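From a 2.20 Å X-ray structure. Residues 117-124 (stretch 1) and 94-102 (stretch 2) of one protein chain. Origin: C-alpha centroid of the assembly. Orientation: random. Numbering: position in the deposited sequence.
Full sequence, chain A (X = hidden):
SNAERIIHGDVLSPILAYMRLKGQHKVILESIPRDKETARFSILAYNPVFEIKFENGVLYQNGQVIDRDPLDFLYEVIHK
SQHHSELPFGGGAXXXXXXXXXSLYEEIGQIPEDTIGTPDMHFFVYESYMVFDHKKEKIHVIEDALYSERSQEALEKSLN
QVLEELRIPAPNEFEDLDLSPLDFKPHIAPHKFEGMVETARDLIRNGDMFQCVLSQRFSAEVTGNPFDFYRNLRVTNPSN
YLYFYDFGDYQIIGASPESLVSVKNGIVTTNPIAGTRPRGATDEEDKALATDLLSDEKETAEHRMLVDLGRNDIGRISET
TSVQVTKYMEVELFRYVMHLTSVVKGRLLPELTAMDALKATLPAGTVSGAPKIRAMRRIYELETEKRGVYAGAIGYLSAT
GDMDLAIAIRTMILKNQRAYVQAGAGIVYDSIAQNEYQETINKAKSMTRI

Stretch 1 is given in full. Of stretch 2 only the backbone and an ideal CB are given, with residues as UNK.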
# COMPACT_ATOMS: atom_id res chain seq x y z
N GLY A 117 9.23 24.06 27.48
CA GLY A 117 8.16 24.02 28.47
C GLY A 117 7.13 22.93 28.30
O GLY A 117 6.01 23.09 28.78
N THR A 118 7.46 21.83 27.63
CA THR A 118 6.54 20.71 27.60
C THR A 118 6.54 20.02 28.96
O THR A 118 7.54 20.05 29.69
CB THR A 118 6.93 19.70 26.52
OG1 THR A 118 8.35 19.47 26.58
CG2 THR A 118 6.55 20.20 25.14
N PRO A 119 5.42 19.39 29.34
CA PRO A 119 5.44 18.56 30.54
C PRO A 119 6.34 17.36 30.35
O PRO A 119 6.68 16.96 29.23
CB PRO A 119 3.97 18.14 30.71
CG PRO A 119 3.32 18.42 29.41
CD PRO A 119 4.07 19.55 28.79
N ASP A 120 6.75 16.76 31.47
CA ASP A 120 7.62 15.60 31.38
C ASP A 120 6.87 14.36 30.91
O ASP A 120 7.49 13.45 30.36
CB ASP A 120 8.29 15.37 32.72
CG ASP A 120 9.19 16.54 33.10
OD1 ASP A 120 10.29 16.64 32.52
OD2 ASP A 120 8.79 17.37 33.94
N MSE A 121 5.55 14.34 31.07
CA MSE A 121 4.71 13.26 30.58
C MSE A 121 3.33 13.83 30.29
O MSE A 121 2.83 14.66 31.06
CB MSE A 121 4.61 12.13 31.61
CG MSE A 121 3.74 10.98 31.17
SE MSE A 121 3.53 9.62 32.56
CE MSE A 121 2.09 10.47 33.57
N HIS A 122 2.74 13.40 29.19
CA HIS A 122 1.41 13.87 28.80
C HIS A 122 0.72 12.77 28.00
O HIS A 122 1.18 12.40 26.91
CB HIS A 122 1.50 15.15 27.98
CG HIS A 122 0.29 16.02 28.07
ND1 HIS A 122 0.29 17.35 27.71
CD2 HIS A 122 -0.98 15.74 28.47
CE1 HIS A 122 -0.91 17.86 27.90
NE2 HIS A 122 -1.70 16.90 28.35
N PHE A 123 -0.38 12.24 28.54
CA PHE A 123 -1.19 11.26 27.84
C PHE A 123 -2.64 11.69 27.84
O PHE A 123 -3.13 12.26 28.82
CB PHE A 123 -1.08 9.86 28.50
CG PHE A 123 0.20 9.15 28.20
CD1 PHE A 123 0.34 8.41 27.03
CD2 PHE A 123 1.27 9.20 29.09
CE1 PHE A 123 1.53 7.75 26.75
CE2 PHE A 123 2.46 8.54 28.82
CZ PHE A 123 2.59 7.81 27.65
N PHE A 124 -3.32 11.41 26.74
CA PHE A 124 -4.78 11.43 26.72
C PHE A 124 -5.28 9.98 26.74
O PHE A 124 -4.68 9.08 26.16
CB PHE A 124 -5.32 12.16 25.49
CG PHE A 124 -5.10 13.65 25.49
CD1 PHE A 124 -5.73 14.46 26.43
CD2 PHE A 124 -4.33 14.25 24.51
CE1 PHE A 124 -5.55 15.84 26.41
CE2 PHE A 124 -4.16 15.63 24.48
CZ PHE A 124 -4.77 16.42 25.44
N UNK A 94 -2.61 7.59 24.73
CA UNK A 94 -1.74 7.99 23.63
C UNK A 94 -1.05 9.28 24.06
O UNK A 94 -1.70 10.19 24.58
CB UNK A 94 -2.52 8.17 22.33
N UNK A 95 0.27 9.33 23.88
CA UNK A 95 1.05 10.46 24.39
C UNK A 95 2.53 10.14 24.37
O UNK A 95 2.99 9.33 23.57
CB UNK A 95 0.61 10.83 25.81
N UNK A 96 3.27 10.80 25.26
CA UNK A 96 4.72 10.66 25.30
C UNK A 96 5.24 10.67 26.73
O UNK A 96 4.58 11.14 27.67
CB UNK A 96 5.38 11.78 24.49
N UNK A 97 6.46 10.18 26.87
CA UNK A 97 7.24 10.24 28.10
C UNK A 97 8.53 10.98 27.75
O UNK A 97 9.29 10.55 26.88
CB UNK A 97 7.52 8.85 28.67
N UNK A 98 8.75 12.11 28.41
CA UNK A 98 9.93 12.90 28.11
C UNK A 98 11.20 12.23 28.59
O UNK A 98 11.20 11.40 29.49
CB UNK A 98 9.81 14.29 28.74
N UNK A 99 12.31 12.59 27.94
CA UNK A 99 13.62 12.07 28.32
C UNK A 99 13.86 12.23 29.81
O UNK A 99 14.38 11.32 30.47
CB UNK A 99 14.73 12.78 27.53
N UNK A 100 13.44 13.37 30.37
CA UNK A 100 13.76 13.72 31.75
C UNK A 100 12.96 12.92 32.77
O UNK A 100 13.27 13.01 33.97
CB UNK A 100 13.52 15.21 31.97
N UNK A 101 11.98 12.15 32.35
CA UNK A 101 11.28 11.27 33.28
C UNK A 101 12.24 10.31 33.99
O UNK A 101 12.03 9.97 35.15
CB UNK A 101 10.20 10.48 32.54
N UNK A 102 13.31 9.90 33.30
CA UNK A 102 14.25 8.96 33.90
C UNK A 102 14.92 9.56 35.14
O UNK A 102 15.42 8.82 35.99
CB UNK A 102 15.31 8.55 32.88

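Position 94 pairs with F124 across an antiparallel ladder: N of 94 gives a hydrogen bond to F124 O (2.9 Å), and F124 N returns one to O of 94 (3.0 Å). CA-to-CB points to the sheet face that carries H122 and F124. Stretch 1 puts no donor or charge near that CB; the nearest atom, F124 O, is already engaged by the position's own N. An apolar strand-former would suit. I94 puts an apolar side chain on that face, coming no closer than 4.5 Å to stretch 1.

Position 95 has phi/psi of 166/-154, a region that suits glycine and is strongly unfavourable to residues with a CB. CA-to-CB also points toward stretch 1: an ideal CB would stand 2.0 Å from H122 O and 2.7 Å from F123 CD1, both clashes. Only glycine fits, and G95 uses the space: G95 CA approaches H122 O to 3.2 Å in a CA-H...O contact.

Position 96 forms a hydrogen-bonded pair with H122: N of 96 donates to H122 O (3.1 Å), and H122 N donates back to O of 96. Its CB shares the face of H122, where the backbone from T118 to D120 leaves room for something long and flat; a large aliphatic or an aromatic would serve. F96 takes chi1 p, which swings the ring nearer stretch 1. H122 N lies over one ring face and P119 O at the edge, 3.4 Å from F96 CE2, while F96 CE1 meets H122 CB at 3.7 Å.

Position 97 puts its CB on the face of M121, its ideal CB 5.0 Å from M121 CG and 5.1 Å from F123 CE2. Valine, isoleucine or leucine would fill that gap. V97 CG2 does so, 3.8 Å from F123 CE2 at the ring edge and 4.3 Å from M121 CG.

Just past the last bridge, N of 98 gives a hydrogen bond to D120 O (2.7 Å). An ideal CB of 98 would clash, 3.0 Å from D120 O, so the answer is again glycine, G98.

Position 99 points away from stretch 1, which sets no preference; it is Y99.

Position 100 points toward D120, its ideal CB 3.6 Å from D120 OD1. A basic or neutral polar group looks the obvious choice, yet the residue is D100. D100 OD2 and D120 OD1 are 4.5 Å apart; a water oxygen lies within hydrogen-bonding distance of both, 2.8 Å from D100 OD2 and 3.0 Å from D120 OD1.

Position 101 starts sideways, its ideal CB 4.6 Å from D120 O. That oxygen already takes the hydrogen bond from N of 98, and a long side chain could reach the apolar M121 CB, so a long apolar chain would suit, though a polar donor is conceivable. M101, a selenomethionine, brings M101 CG to 3.2 Å from D120 O and M101 SE to 4.0 Å from M121 CB.

Position 102 is out of reach and unconstrained here; it is I102.

Stretch 2, residues 94-102: IGFVGYDMI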
# COMPACT_ATOMS: atom_id res chain seq x y z
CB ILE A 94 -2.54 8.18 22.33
CG1 ILE A 94 -3.22 6.86 21.94
CG2 ILE A 94 -1.65 8.71 21.18
CD1 ILE A 94 -4.14 6.98 20.75
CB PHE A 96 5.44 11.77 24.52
CG PHE A 96 5.36 13.11 25.18
CD1 PHE A 96 4.30 13.96 24.90
CD2 PHE A 96 6.32 13.53 26.08
CE1 PHE A 96 4.20 15.20 25.51
CE2 PHE A 96 6.23 14.76 26.69
CZ PHE A 96 5.16 15.60 26.40
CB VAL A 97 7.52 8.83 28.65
CG1 VAL A 97 8.44 8.88 29.84
CG2 VAL A 97 6.22 8.17 29.03
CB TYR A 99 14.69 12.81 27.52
CG TYR A 99 16.12 12.56 27.93
CD1 TYR A 99 16.74 13.36 28.90
CD2 TYR A 99 16.88 11.58 27.32
CE1 TYR A 99 18.07 13.16 29.27
CE2 TYR A 99 18.21 11.37 27.67
CZ TYR A 99 18.79 12.16 28.65
OH TYR A 99 20.10 11.95 28.99
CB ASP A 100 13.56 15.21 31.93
CG ASP A 100 14.38 16.01 30.93
OD1 ASP A 100 15.56 16.27 31.23
OD2 ASP A 100 13.86 16.34 29.84
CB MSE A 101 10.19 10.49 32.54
CG MSE A 101 8.98 11.35 32.23
SE MSE A 101 7.93 11.78 33.83
CE MSE A 101 7.55 9.95 34.40
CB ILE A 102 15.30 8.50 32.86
CG1 ILE A 102 16.05 7.26 33.36
CG2 ILE A 102 16.31 9.61 32.57
CD1 ILE A 102 15.15 6.08 33.68
O HOH W 1 11.08 15.79 29.73
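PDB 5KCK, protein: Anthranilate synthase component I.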